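Local coordinates for protein phytase (Debaryomyces castellii, PDB 2GFI) that hydrolyses phytate (inositol hexakisphosphate), releasing phosphate, as a 3-phytase of the histidine acid phosphatase family, at residues 204-209 with 333-338; 299-304 with 430-435; 305-310 with 340-345; 373-378 with 388-393. All coordinates share one frame; numbering follows the deposited sequence.

Contact 1. Residues 204-209 with 333-338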
loop_
_atom_site.group_PDB
_atom_site.type_symbol
_atom_site.label_atom_id
_atom_site.label_comp_id
_atom_site.label_asym_id
_atom_site.label_seq_id
_atom_site.Cartn_x
_atom_site.Cartn_y
_atom_site.Cartn_z
ATOM N N SER A 204 -33.491 16.777 -20.910
ATOM C CA SER A 204 -33.455 16.455 -19.479
ATOM C C SER A 204 -32.183 15.675 -19.194
ATOM O O SER A 204 -31.714 14.916 -20.039
ATOM C CB SER A 204 -34.641 15.560 -19.152
ATOM O OG SER A 204 -34.727 15.302 -17.774
ATOM N N LEU A 205 -31.626 15.882 -18.011
ATOM C CA LEU A 205 -30.570 15.003 -17.492
ATOM C C LEU A 205 -31.190 13.834 -16.746
ATOM O O LEU A 205 -30.500 12.914 -16.337
ATOM C CB LEU A 205 -29.589 15.786 -16.616
ATOM C CG LEU A 205 -28.572 16.593 -17.409
ATOM C CD1 LEU A 205 -27.815 17.516 -16.514
ATOM C CD2 LEU A 205 -27.632 15.693 -18.281
ATOM N N THR A 206 -32.507 13.881 -16.586
ATOM C CA THR A 206 -33.272 12.798 -15.974
ATOM C C THR A 206 -34.451 12.427 -16.888
ATOM O O THR A 206 -35.588 12.544 -16.476
ATOM C CB THR A 206 -33.815 13.219 -14.563
ATOM O OG1 THR A 206 -34.599 14.425 -14.672
ATOM C CG2 THR A 206 -32.685 13.600 -13.612
ATOM N N PRO A 207 -34.187 11.987 -18.121
ATOM C CA PRO A 207 -35.269 11.709 -19.083
ATOM C C PRO A 207 -36.248 10.620 -18.638
ATOM O O PRO A 207 -37.379 10.547 -19.161
ATOM C CB PRO A 207 -34.520 11.275 -20.342
ATOM C CG PRO A 207 -33.176 10.796 -19.826
ATOM C CD PRO A 207 -32.850 11.729 -18.696
ATOM N N ARG A 208 -35.858 9.787 -17.676
ATOM C CA ARG A 208 -36.805 8.802 -17.166
ATOM C C ARG A 208 -38.028 9.484 -16.529
ATOM O O ARG A 208 -39.081 8.867 -16.442
ATOM C CB ARG A 208 -36.142 7.888 -16.133
ATOM C CG ARG A 208 -35.827 8.592 -14.841
ATOM C CD ARG A 208 -34.827 7.907 -14.005
ATOM N NE ARG A 208 -34.046 8.881 -13.259
ATOM C CZ ARG A 208 -34.274 9.207 -11.996
ATOM N NH1 ARG A 208 -35.261 8.609 -11.333
ATOM N NH2 ARG A 208 -33.510 10.124 -11.404
ATOM N N ASP A 209 -37.857 10.720 -16.047
ATOM C CA ASP A 209 -38.911 11.454 -15.363
ATOM C C ASP A 209 -40.110 11.754 -16.294
ATOM O O ASP A 209 -41.269 11.667 -15.879
ATOM C CB ASP A 209 -38.352 12.767 -14.791
ATOM C CG ASP A 209 -37.451 12.552 -13.581
ATOM O OD1 ASP A 209 -37.337 11.422 -13.081
ATOM O OD2 ASP A 209 -36.809 13.465 -13.051
ATOM N N ASP A 333 -27.552 8.360 -10.124
ATOM C CA ASP A 333 -27.100 7.050 -10.543
ATOM C C ASP A 333 -28.063 6.443 -11.552
ATOM O O ASP A 333 -27.643 5.855 -12.573
ATOM C CB ASP A 333 -26.898 6.116 -9.339
ATOM C CG ASP A 333 -28.097 6.063 -8.404
ATOM O OD1 ASP A 333 -29.107 6.792 -8.586
ATOM O OD2 ASP A 333 -28.115 5.303 -7.418
ATOM N N THR A 334 -29.353 6.624 -11.283
ATOM C CA THR A 334 -30.406 6.037 -12.082
ATOM C C THR A 334 -30.322 6.504 -13.514
ATOM O O THR A 334 -30.511 5.728 -14.426
ATOM C CB THR A 334 -31.783 6.333 -11.471
ATOM O OG1 THR A 334 -31.883 5.671 -10.203
ATOM C CG2 THR A 334 -32.873 5.629 -12.283
ATOM N N ASP A 335 -29.960 7.760 -13.710
ATOM C CA ASP A 335 -29.949 8.329 -15.037
ATOM C C ASP A 335 -28.747 7.858 -15.787
ATOM O O ASP A 335 -28.821 7.574 -16.995
ATOM C CB ASP A 335 -29.975 9.818 -14.917
ATOM C CG ASP A 335 -31.186 10.268 -14.176
ATOM O OD1 ASP A 335 -32.276 10.066 -14.767
ATOM O OD2 ASP A 335 -31.160 10.754 -13.005
ATOM N N ILE A 336 -27.652 7.731 -15.041
ATOM C CA ILE A 336 -26.421 7.221 -15.590
ATOM C C ILE A 336 -26.556 5.744 -15.877
ATOM O O ILE A 336 -25.969 5.272 -16.838
ATOM C CB ILE A 336 -25.251 7.506 -14.653
ATOM C CG1 ILE A 336 -25.075 9.023 -14.517
ATOM C CG2 ILE A 336 -23.976 6.849 -15.184
ATOM C CD1 ILE A 336 -24.036 9.447 -13.492
ATOM N N GLU A 337 -27.307 5.016 -15.045
ATOM C CA GLU A 337 -27.527 3.582 -15.303
ATOM C C GLU A 337 -28.327 3.380 -16.550
ATOM O O GLU A 337 -27.983 2.553 -17.372
ATOM C CB GLU A 337 -28.259 2.865 -14.173
ATOM C CG GLU A 337 -27.326 2.192 -13.237
ATOM C CD GLU A 337 -28.028 1.259 -12.303
ATOM O OE1 GLU A 337 -27.659 0.052 -12.289
ATOM O OE2 GLU A 337 -28.911 1.771 -11.571
ATOM N N ILE A 338 -29.411 4.129 -16.664
ATOM C CA ILE A 338 -30.258 4.076 -17.840
ATOM C C ILE A 338 -29.475 4.528 -19.075
ATOM O O ILE A 338 -29.540 3.895 -20.117
ATOM C CB ILE A 338 -31.525 4.932 -17.606
ATOM C CG1 ILE A 338 -32.388 4.314 -16.476
ATOM C CG2 ILE A 338 -32.282 5.137 -18.915
ATOM C CD1 ILE A 338 -33.432 5.254 -15.904
HETATM O O HOH W 1 -32.949 8.954 -16.942
#
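A two-pronged salt bridge joins Arg-208 to Asp-335, the guanidinium coming side-on with one nitrogen for each carboxylate oxygen. Arg-208 CG lies between backbone N and carbonyl carbon (chi1 70°), and the chain bends at chi3. NE gives a nearly straight bond to Asp-335 OD1 (2.6 Å, 168° at the hydrogen), while NH2 of Arg-208 reaches Asp-335 OD2 at 2.9 Å. The planes are 43° apart, and NE meets OD1 from above the carboxylate plane. A water ties OD1 to Arg-208 N; OD2 has weak bonds to Thr-331 and His-332.

Carbon contacts flank the ion pair. CB of Thr-334 lies over one guanidinium face, and CD of Arg-208 rests 3.5 Å from both Thr-334 CG2 and Ile-338 CD1. Over the opposite face is Asp-209 OD1, a long, charge-only partner at which no N-H points. Thr-206 CG2 lies 3.3 Å from Asp-335 OD2.

The buried Asp-335 charge is probably balanced by Arg-208, Asp-209 completing a network that fastens the 204-209 loop near Asp-333, the predicted proton donor.

Contact 2. Residues 299-304 with 430-435. With NAG (2-acetamido-2-deoxy-beta-D-glucopyranose), chain D.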
loop_
_atom_site.group_PDB
_atom_site.type_symbol
_atom_site.label_atom_id
_atom_site.label_comp_id
_atom_site.label_asym_id
_atom_site.label_seq_id
_atom_site.Cartn_x
_atom_site.Cartn_y
_atom_site.Cartn_z
ATOM N N ASN A 299 -35.078 -3.927 -17.837
ATOM C CA ASN A 299 -36.301 -3.185 -18.051
ATOM C C ASN A 299 -36.353 -2.704 -19.507
ATOM O O ASN A 299 -35.443 -1.971 -19.958
ATOM C CB ASN A 299 -36.394 -2.006 -17.074
ATOM C CG ASN A 299 -37.762 -1.328 -17.097
ATOM O OD1 ASN A 299 -38.157 -0.748 -18.104
ATOM N ND2 ASN A 299 -38.485 -1.389 -15.973
ATOM N N ASN A 300 -37.413 -3.119 -20.223
ATOM C CA ASN A 300 -37.553 -2.843 -21.653
ATOM C C ASN A 300 -37.554 -1.347 -22.014
ATOM O O ASN A 300 -37.287 -0.976 -23.162
ATOM C CB ASN A 300 -38.760 -3.613 -22.284
ATOM C CG ASN A 300 -40.157 -3.266 -21.651
ATOM O OD1 ASN A 300 -40.317 -2.301 -20.888
ATOM N ND2 ASN A 300 -41.186 -4.084 -22.000
ATOM N N MET A 301 -37.811 -0.486 -21.035
ATOM C CA MET A 301 -37.950 0.933 -21.323
ATOM C C MET A 301 -36.674 1.738 -21.264
ATOM O O MET A 301 -36.626 2.853 -21.762
ATOM C CB MET A 301 -39.037 1.577 -20.449
ATOM C CG MET A 301 -40.454 1.270 -20.922
ATOM S SD MET A 301 -40.715 1.669 -22.689
ATOM C CE MET A 301 -40.601 3.448 -22.608
ATOM N N THR A 302 -35.618 1.177 -20.683
ATOM C CA THR A 302 -34.405 1.962 -20.405
ATOM C C THR A 302 -33.566 2.239 -21.629
ATOM O O THR A 302 -32.893 3.270 -21.696
ATOM C CB THR A 302 -33.533 1.291 -19.337
ATOM O OG1 THR A 302 -33.133 -0.012 -19.802
ATOM C CG2 THR A 302 -34.336 1.087 -18.036
ATOM N N ARG A 303 -33.586 1.332 -22.604
ATOM C CA ARG A 303 -32.851 1.630 -23.791
ATOM C C ARG A 303 -33.388 2.878 -24.479
ATOM O O ARG A 303 -32.573 3.709 -24.935
ATOM C CB ARG A 303 -32.803 0.511 -24.787
ATOM C CG ARG A 303 -31.840 0.950 -25.866
ATOM C CD ARG A 303 -31.429 -0.060 -26.806
ATOM N NE ARG A 303 -31.003 -1.298 -26.194
ATOM C CZ ARG A 303 -30.224 -2.170 -26.825
ATOM N NH1 ARG A 303 -29.764 -1.869 -28.044
ATOM N NH2 ARG A 303 -29.891 -3.324 -26.240
ATOM N N VAL A 304 -34.726 3.021 -24.566
ATOM C CA VAL A 304 -35.282 4.228 -25.210
ATOM C C VAL A 304 -34.918 5.482 -24.420
ATOM O O VAL A 304 -34.499 6.471 -25.010
ATOM C CB VAL A 304 -36.824 4.183 -25.486
ATOM C CG1 VAL A 304 -37.629 4.117 -24.205
ATOM C CG2 VAL A 304 -37.239 5.446 -26.261
ATOM N N GLU A 430 -43.013 8.444 -28.675
ATOM C CA GLU A 430 -43.961 7.357 -28.823
ATOM C C GLU A 430 -43.823 6.253 -27.775
ATOM O O GLU A 430 -44.827 5.794 -27.222
ATOM C CB GLU A 430 -43.987 6.813 -30.264
ATOM C CG GLU A 430 -44.668 7.775 -31.243
ATOM C CD GLU A 430 -46.111 8.138 -30.841
ATOM O OE1 GLU A 430 -47.002 7.241 -30.886
ATOM O OE2 GLU A 430 -46.366 9.321 -30.477
ATOM N N GLN A 431 -42.596 5.851 -27.463
ATOM C CA GLN A 431 -42.427 4.778 -26.486
ATOM C C GLN A 431 -42.738 5.240 -25.068
ATOM O O GLN A 431 -43.300 4.487 -24.283
ATOM C CB GLN A 431 -41.049 4.151 -26.589
ATOM C CG GLN A 431 -40.876 3.270 -27.805
ATOM C CD GLN A 431 -39.427 2.929 -28.016
ATOM O OE1 GLN A 431 -38.932 1.907 -27.516
ATOM N NE2 GLN A 431 -38.722 3.800 -28.700
ATOM N N CYS A 432 -42.398 6.485 -24.772
ATOM C CA CYS A 432 -42.612 7.060 -23.460
ATOM C C CYS A 432 -43.994 7.633 -23.225
ATOM O O CYS A 432 -44.411 7.759 -22.072
ATOM C CB CYS A 432 -41.558 8.123 -23.179
ATOM S SG CYS A 432 -39.936 7.358 -22.979
ATOM N N GLY A 433 -44.701 7.980 -24.304
ATOM C CA GLY A 433 -46.041 8.587 -24.208
ATOM C C GLY A 433 -45.938 10.017 -23.723
ATOM O O GLY A 433 -46.756 10.464 -22.925
ATOM N N ASN A 434 -44.916 10.731 -24.185
ATOM C CA ASN A 434 -44.676 12.094 -23.739
ATOM C C ASN A 434 -44.368 12.965 -24.940
ATOM O O ASN A 434 -43.394 12.719 -25.661
ATOM C CB ASN A 434 -43.516 12.131 -22.725
ATOM C CG ASN A 434 -43.351 13.499 -22.037
ATOM O OD1 ASN A 434 -43.775 14.531 -22.554
ATOM N ND2 ASN A 434 -42.711 13.503 -20.883
ATOM N N ASN A 435 -45.204 13.985 -25.142
ATOM C CA ASN A 435 -45.125 14.890 -26.297
ATOM C C ASN A 435 -44.443 16.230 -26.070
ATOM O O ASN A 435 -44.530 17.131 -26.911
ATOM C CB ASN A 435 -46.518 15.135 -26.864
ATOM C CG ASN A 435 -46.809 14.237 -28.024
ATOM O OD1 ASN A 435 -46.248 14.416 -29.127
ATOM N ND2 ASN A 435 -47.663 13.235 -27.793
HETATM C C1 NAG D . -45.694 17.247 -21.025
HETATM C C2 NAG D . -47.058 16.947 -21.679
HETATM C C3 NAG D . -48.260 17.009 -20.726
HETATM C C4 NAG D . -47.925 16.437 -19.337
HETATM C C5 NAG D . -46.640 17.130 -18.857
HETATM C C6 NAG D . -46.314 16.939 -17.367
HETATM C C7 NAG D . -47.385 17.447 -24.028
HETATM C C8 NAG D . -47.357 18.474 -25.127
HETATM N N2 NAG D . -47.301 17.878 -22.766
HETATM O O3 NAG D . -49.360 16.344 -21.324
HETATM O O4 NAG D . -48.992 16.613 -18.419
HETATM O O5 NAG D . -45.586 16.705 -19.713
HETATM O O6 NAG D . -46.136 15.580 -17.035
HETATM O O7 NAG D . -47.479 16.257 -24.303
HETATM O O HOH W 2 -36.720 1.152 -24.970
#
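Met-301 folds its chain back at chi2 and chi3 (-53° and -68°), and its terminal CE reaches the 430-435 segment, 3.3 Å from Gln-431 O. In Val-304, chi1 of 64° sets CG1 between the backbone N and carbonyl carbon and leaves CG2 anti to N, where it meets NE2 of Gln-431 at 3.3 Å. The two side chains pass one another, running in opposite senses. NE2 finds its polar partner in Asn-427 O, and OE1 accepts a weak bond from a water that also bridges Asn-300 O and Val-304 N.

SG of Cys-432, in its disulfide with Cys-211, lies 4.0 Å from Met-301 CE and 4.2 Å from Val-304 CG1. An alanine in place of Gln-431 would probably open a gap beside Val-304 CG2 and leave Asn-427 O without this amide donor.

Apart from the water bridge, the contact is one of van der Waals packing: the turn leading into helix 302-318 and its first turn meet the end of helix 428-432 through methyl groups laid against an amide and a disulfide sulfur.

Contact 3. Residues 305-310 with 340-345. With NAG (2-acetamido-2-deoxy-beta-D-glucopyranose), chain C.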
loop_
_atom_site.group_PDB
_atom_site.type_symbol
_atom_site.label_atom_id
_atom_site.label_comp_id
_atom_site.label_asym_id
_atom_site.label_seq_id
_atom_site.Cartn_x
_atom_site.Cartn_y
_atom_site.Cartn_z
ATOM N N ILE A 305 -35.078 5.423 -23.093
ATOM C CA ILE A 305 -34.714 6.539 -22.216
ATOM C C ILE A 305 -33.212 6.843 -22.278
ATOM O O ILE A 305 -32.833 7.977 -22.499
ATOM C CB ILE A 305 -35.131 6.284 -20.754
ATOM C CG1 ILE A 305 -36.632 6.090 -20.628
ATOM C CG2 ILE A 305 -34.685 7.454 -19.871
ATOM C CD1 ILE A 305 -37.028 5.412 -19.317
ATOM N N GLY A 306 -32.363 5.827 -22.099
ATOM C CA GLY A 306 -30.909 6.008 -22.165
ATOM C C GLY A 306 -30.400 6.597 -23.470
ATOM O O GLY A 306 -29.402 7.317 -23.483
ATOM N N SER A 307 -31.096 6.282 -24.562
ATOM C CA SER A 307 -30.701 6.683 -25.914
ATOM C C SER A 307 -30.796 8.171 -26.140
ATOM O O SER A 307 -30.208 8.679 -27.097
ATOM C CB SER A 307 -31.559 5.977 -26.971
ATOM O OG SER A 307 -31.322 4.589 -26.962
ATOM N N THR A 308 -31.534 8.868 -25.282
ATOM C CA THR A 308 -31.649 10.305 -25.418
ATOM C C THR A 308 -30.310 10.951 -25.170
ATOM O O THR A 308 -29.843 11.747 -26.017
ATOM C CB THR A 308 -32.776 10.927 -24.529
ATOM O OG1 THR A 308 -32.530 10.633 -23.151
ATOM C CG2 THR A 308 -34.104 10.262 -24.802
ATOM N N LEU A 309 -29.670 10.598 -24.044
ATOM C CA LEU A 309 -28.315 11.094 -23.753
ATOM C C LEU A 309 -27.273 10.480 -24.652
ATOM O O LEU A 309 -26.294 11.119 -24.937
ATOM C CB LEU A 309 -27.915 10.926 -22.272
ATOM C CG LEU A 309 -28.664 11.802 -21.260
ATOM C CD1 LEU A 309 -28.243 11.479 -19.826
ATOM C CD2 LEU A 309 -28.520 13.312 -21.570
ATOM N N LEU A 310 -27.469 9.241 -25.102
ATOM C CA LEU A 310 -26.500 8.631 -26.026
ATOM C C LEU A 310 -26.464 9.380 -27.354
ATOM O O LEU A 310 -25.376 9.688 -27.857
ATOM C CB LEU A 310 -26.781 7.149 -26.229
ATOM C CG LEU A 310 -25.734 6.365 -27.023
ATOM C CD1 LEU A 310 -24.440 6.393 -26.274
ATOM C CD2 LEU A 310 -26.213 4.950 -27.293
ATOM N N HIS A 340 -26.318 4.094 -19.489
ATOM C CA HIS A 340 -25.504 2.888 -19.768
ATOM C C HIS A 340 -26.263 1.730 -20.352
ATOM O O HIS A 340 -25.701 0.914 -21.083
ATOM C CB HIS A 340 -24.734 2.418 -18.514
ATOM C CG HIS A 340 -23.451 3.159 -18.309
ATOM N ND1 HIS A 340 -22.238 2.701 -18.799
ATOM C CD2 HIS A 340 -23.202 4.354 -17.732
ATOM C CE1 HIS A 340 -21.294 3.578 -18.508
ATOM N NE2 HIS A 340 -21.853 4.592 -17.865
ATOM N N SER A 341 -27.553 1.656 -20.049
ATOM C CA SER A 341 -28.417 0.696 -20.743
ATOM C C SER A 341 -28.336 0.922 -22.263
ATOM O O SER A 341 -28.298 -0.029 -23.043
ATOM C CB SER A 341 -29.852 0.848 -20.269
ATOM O OG SER A 341 -30.586 -0.295 -20.613
ATOM N N ALA A 342 -28.284 2.185 -22.677
ATOM C CA ALA A 342 -28.123 2.458 -24.078
ATOM C C ALA A 342 -26.660 2.432 -24.526
ATOM O O ALA A 342 -26.399 1.950 -25.621
ATOM C CB ALA A 342 -28.810 3.750 -24.474
ATOM N N ILE A 343 -25.720 2.946 -23.728
ATOM C CA ILE A 343 -24.278 2.848 -24.074
ATOM C C ILE A 343 -23.883 1.416 -24.348
ATOM O O ILE A 343 -23.193 1.125 -25.329
ATOM C CB ILE A 343 -23.341 3.431 -22.982
ATOM C CG1 ILE A 343 -23.595 4.935 -22.773
ATOM C CG2 ILE A 343 -21.871 3.205 -23.377
ATOM C CD1 ILE A 343 -23.106 5.492 -21.427
ATOM N N GLY A 344 -24.313 0.505 -23.488
ATOM C CA GLY A 344 -24.124 -0.901 -23.776
ATOM C C GLY A 344 -22.728 -1.459 -23.620
ATOM O O GLY A 344 -22.432 -2.512 -24.138
ATOM N N ILE A 345 -21.868 -0.804 -22.868
ATOM C CA ILE A 345 -20.524 -1.347 -22.641
ATOM C C ILE A 345 -20.373 -2.131 -21.327
ATOM O O ILE A 345 -19.425 -2.897 -21.144
ATOM C CB ILE A 345 -19.481 -0.218 -22.744
ATOM C CG1 ILE A 345 -19.795 0.879 -21.730
ATOM C CG2 ILE A 345 -19.483 0.317 -24.158
ATOM C CD1 ILE A 345 -18.688 1.905 -21.593
HETATM C C1 NAG C . -31.755 8.669 -31.407
HETATM C C2 NAG C . -33.281 8.640 -31.153
HETATM C C3 NAG C . -34.062 7.994 -32.319
HETATM C C4 NAG C . -33.663 8.620 -33.669
HETATM C C5 NAG C . -32.131 8.488 -33.755
HETATM C C6 NAG C . -31.533 9.039 -35.033
HETATM C C7 NAG C . -33.979 8.644 -28.767
HETATM C C8 NAG C . -34.681 7.799 -27.737
HETATM N N2 NAG C . -33.597 7.991 -29.879
HETATM O O3 NAG C . -35.436 8.126 -32.063
HETATM O O4 NAG C . -34.361 8.097 -34.818
HETATM O O5 NAG C . -31.511 9.199 -32.687
HETATM O O6 NAG C . -30.141 8.964 -34.851
HETATM O O7 NAG C . -33.791 9.849 -28.539
#
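Gly-306 makes the close approach of the two helices, its CA lying 4.9 Å from that of Ala-342. The methyl of Ala-342 sits on the bare backbone here, with CB 3.4 Å from Gly-306 C. A side chain on the glycine would point toward this methyl, and even a CB would be tight against it.

Ser-307 continues the same surface. Its backbone N also lies 3.4 Å from Ala-342 CB, and its OG approaches that methyl at 3.6 Å while hydrogen-bonding to Arg-303 O one turn back. CB of Ser-307 meets the acetamido methyl C8 of a glycan sugar (3.7 Å). Thr-308 faces away from the second segment; its OG1 bonds to Ile-305 O, and its CG2 lies near the same acetamido group.

Leu-310 closes the interface one turn on from Gly-306. Its chi1 (-172°) puts CG anti to the backbone N, and chi2 (63°) sets CD1. CD2 packs 3.4 Å from Ala-342 O. CD1 meets Ile-343 CG1 at 3.9 Å, the leucine passing the isoleucine at a slant. Ala-342 O is also hydrogen-bonded to Arg-422 NE, and Tyr-415, Val-419 and Arg-422 of helix 412-423 also touch Leu-310.

Such close packing, with an alanine methyl set on the backbone of a glycine, is that of a small-residue helix-helix interface; here it brings helix 302-318 against the C-terminal end of helix 333-343.

Contact 4. Residues 373-378 with 388-393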
loop_
_atom_site.group_PDB
_atom_site.type_symbol
_atom_site.label_atom_id
_atom_site.label_comp_id
_atom_site.label_asym_id
_atom_site.label_seq_id
_atom_site.Cartn_x
_atom_site.Cartn_y
_atom_site.Cartn_z
ATOM N N ALA A 373 -19.958 8.706 -9.015
ATOM C CA ALA A 373 -19.775 8.050 -10.315
ATOM C C ALA A 373 -19.399 9.030 -11.429
ATOM O O ALA A 373 -19.924 10.141 -11.490
ATOM C CB ALA A 373 -21.028 7.306 -10.707
ATOM N N ARG A 374 -18.525 8.588 -12.327
ATOM C CA ARG A 374 -18.080 9.401 -13.419
ATOM C C ARG A 374 -18.069 8.562 -14.675
ATOM O O ARG A 374 -17.390 7.541 -14.762
ATOM C CB ARG A 374 -16.696 10.022 -13.120
ATOM C CG ARG A 374 -15.630 9.033 -12.631
ATOM C CD ARG A 374 -14.589 9.627 -11.728
ATOM N NE ARG A 374 -15.205 9.972 -10.462
ATOM C CZ ARG A 374 -14.600 10.558 -9.436
ATOM N NH1 ARG A 374 -13.310 10.896 -9.496
ATOM N NH2 ARG A 374 -15.296 10.775 -8.324
ATOM N N THR A 375 -18.865 8.958 -15.647
ATOM C CA THR A 375 -18.790 8.331 -16.934
ATOM C C THR A 375 -18.203 9.383 -17.855
ATOM O O THR A 375 -18.735 10.479 -17.993
ATOM C CB THR A 375 -20.196 7.864 -17.376
ATOM O OG1 THR A 375 -20.448 6.575 -16.780
ATOM C CG2 THR A 375 -20.283 7.658 -18.915
ATOM N N ILE A 376 -17.065 9.064 -18.441
ATOM C CA ILE A 376 -16.390 10.020 -19.302
ATOM C C ILE A 376 -16.253 9.435 -20.711
ATOM O O ILE A 376 -15.894 8.260 -20.874
ATOM C CB ILE A 376 -15.023 10.353 -18.716
ATOM C CG1 ILE A 376 -15.172 11.342 -17.544
ATOM C CG2 ILE A 376 -14.065 10.849 -19.803
ATOM C CD1 ILE A 376 -13.940 11.366 -16.651
ATOM N N ILE A 377 -16.595 10.251 -21.710
ATOM C CA ILE A 377 -16.214 10.011 -23.097
ATOM C C ILE A 377 -15.073 10.940 -23.478
ATOM O O ILE A 377 -15.197 12.150 -23.343
ATOM C CB ILE A 377 -17.423 10.221 -24.007
ATOM C CG1 ILE A 377 -18.590 9.364 -23.487
ATOM C CG2 ILE A 377 -17.053 9.876 -25.459
ATOM C CD1 ILE A 377 -19.932 9.649 -24.119
ATOM N N GLU A 378 -13.943 10.367 -23.896
ATOM C CA GLU A 378 -12.817 11.136 -24.410
ATOM C C GLU A 378 -12.862 10.978 -25.901
ATOM O O GLU A 378 -13.136 9.901 -26.383
ATOM C CB GLU A 378 -11.458 10.580 -23.954
ATOM C CG GLU A 378 -11.369 10.321 -22.474
ATOM C CD GLU A 378 -10.042 9.758 -22.035
ATOM O OE1 GLU A 378 -9.542 8.794 -22.662
ATOM O OE2 GLU A 378 -9.521 10.291 -21.046
ATOM N N VAL A 388 -12.996 7.746 -30.115
ATOM C CA VAL A 388 -13.843 7.950 -28.965
ATOM C C VAL A 388 -13.619 6.759 -28.017
ATOM O O VAL A 388 -13.451 5.637 -28.458
ATOM C CB VAL A 388 -15.319 8.075 -29.446
ATOM C CG1 VAL A 388 -16.267 7.964 -28.323
ATOM C CG2 VAL A 388 -15.525 9.438 -30.140
ATOM N N ARG A 389 -13.570 7.003 -26.716
ATOM C CA ARG A 389 -13.614 5.884 -25.786
ATOM C C ARG A 389 -14.243 6.315 -24.474
ATOM O O ARG A 389 -14.323 7.508 -24.168
ATOM C CB ARG A 389 -12.216 5.277 -25.555
ATOM C CG ARG A 389 -11.312 6.135 -24.723
ATOM C CD ARG A 389 -10.019 5.451 -24.380
ATOM N NE ARG A 389 -9.154 6.355 -23.658
ATOM C CZ ARG A 389 -7.905 6.071 -23.339
ATOM N NH1 ARG A 389 -7.381 4.895 -23.717
ATOM N NH2 ARG A 389 -7.168 6.966 -22.669
ATOM N N TYR A 390 -14.681 5.319 -23.713
ATOM C CA TYR A 390 -15.296 5.520 -22.413
ATOM C C TYR A 390 -14.336 5.251 -21.261
ATOM O O TYR A 390 -13.625 4.256 -21.270
ATOM C CB TYR A 390 -16.456 4.566 -22.283
ATOM C CG TYR A 390 -17.677 5.028 -23.005
ATOM C CD1 TYR A 390 -18.644 5.798 -22.341
ATOM C CD2 TYR A 390 -17.880 4.713 -24.360
ATOM C CE1 TYR A 390 -19.775 6.216 -22.997
ATOM C CE2 TYR A 390 -19.028 5.145 -25.031
ATOM C CZ TYR A 390 -19.951 5.897 -24.345
ATOM O OH TYR A 390 -21.083 6.328 -24.991
ATOM N N VAL A 391 -14.349 6.133 -20.261
ATOM C CA VAL A 391 -13.642 5.919 -19.016
ATOM C C VAL A 391 -14.726 5.988 -17.932
ATOM O O VAL A 391 -15.276 7.066 -17.638
ATOM C CB VAL A 391 -12.520 6.985 -18.801
ATOM C CG1 VAL A 391 -11.533 6.534 -17.754
ATOM C CG2 VAL A 391 -11.757 7.279 -20.114
ATOM N N ILE A 392 -15.062 4.822 -17.362
ATOM C CA ILE A 392 -16.097 4.711 -16.360
ATOM C C ILE A 392 -15.381 4.526 -15.036
ATOM O O ILE A 392 -14.604 3.579 -14.844
ATOM C CB ILE A 392 -16.939 3.501 -16.635
ATOM C CG1 ILE A 392 -17.353 3.433 -18.113
ATOM C CG2 ILE A 392 -18.118 3.419 -15.609
ATOM C CD1 ILE A 392 -17.982 4.742 -18.644
ATOM N N ASN A 393 -15.607 5.459 -14.128
ATOM C CA ASN A 393 -14.976 5.414 -12.809
ATOM C C ASN A 393 -13.506 5.062 -12.893
ATOM O O ASN A 393 -13.021 4.149 -12.219
ATOM C CB ASN A 393 -15.755 4.484 -11.935
ATOM C CG ASN A 393 -17.163 4.877 -11.898
ATOM O OD1 ASN A 393 -18.062 4.080 -12.140
ATOM N ND2 ASN A 393 -17.382 6.146 -11.655
#
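Ile-376 and Val-391 form an antiparallel hydrogen-bonded pair, with Val-391 N donating to Ile-376 O (2.7 Å) and Ile-376 N to Val-391 O. Two more such bonds join Glu-378 and Arg-389, and Asn-393 N donates to Arg-374 O at the open end.

The salt bridge lies on the face bearing Ile-376 and Val-391. Arg-389 CG sits between backbone N and carbonyl carbon (chi1 73°), and the chain then extends to NE alongside Glu-378. OE1 of the glutamate takes both NE (2.7 Å) and NH2 (3.0 Å) of the arginine in the guanidinium plane. Glu-378 OE2 turns to Lys-147 and Tyr-148, while Arg-389 NH1 and NH2 also reach the carbonyls of Gly-407 and Asp-54. A leucine in place of Arg-389 would probably leave OE1 without both donors and these two carbonyls without their mate.

The strands form a beta hairpin within the mixed central sheet, strand 374-382 also pairing with strand 59-69.

The face bearing Thr-375, Ile-377, Tyr-390 and Ile-392 is mostly apolar. Ile-377 CG1 lies 3.4 Å from Tyr-390 CE1, and Ile-392 CD1 packs 3.7 Å from Thr-375 CG2, whose hydroxyl bonds to His-340 NE2. Ile-377 CG2 also meets Val-388 CG1 at 3.5 Å.

How the contacts relate
From the N terminus, the 204-209 loop comes first, and contact 1 closes a long loop by joining it to the start of helix 333-343. Helix 302-318 lies within that loop and supplies one segment each to contacts 2 and 3, whose partners lie beyond it, so both cross contact 1. Contact 3 runs from this helix to the end of helix 333-343. The hairpin of contact 4 follows in series, and both it and contact 3 nest inside the loop that contact 2 closes at 430-435. A probable hydrogen bond from Thr-302 to Ser-341 links contacts 2 and 3; Ile-343 and Ile-345 packing on Tyr-390 tie contact 3 to contact 4 and the central sheet.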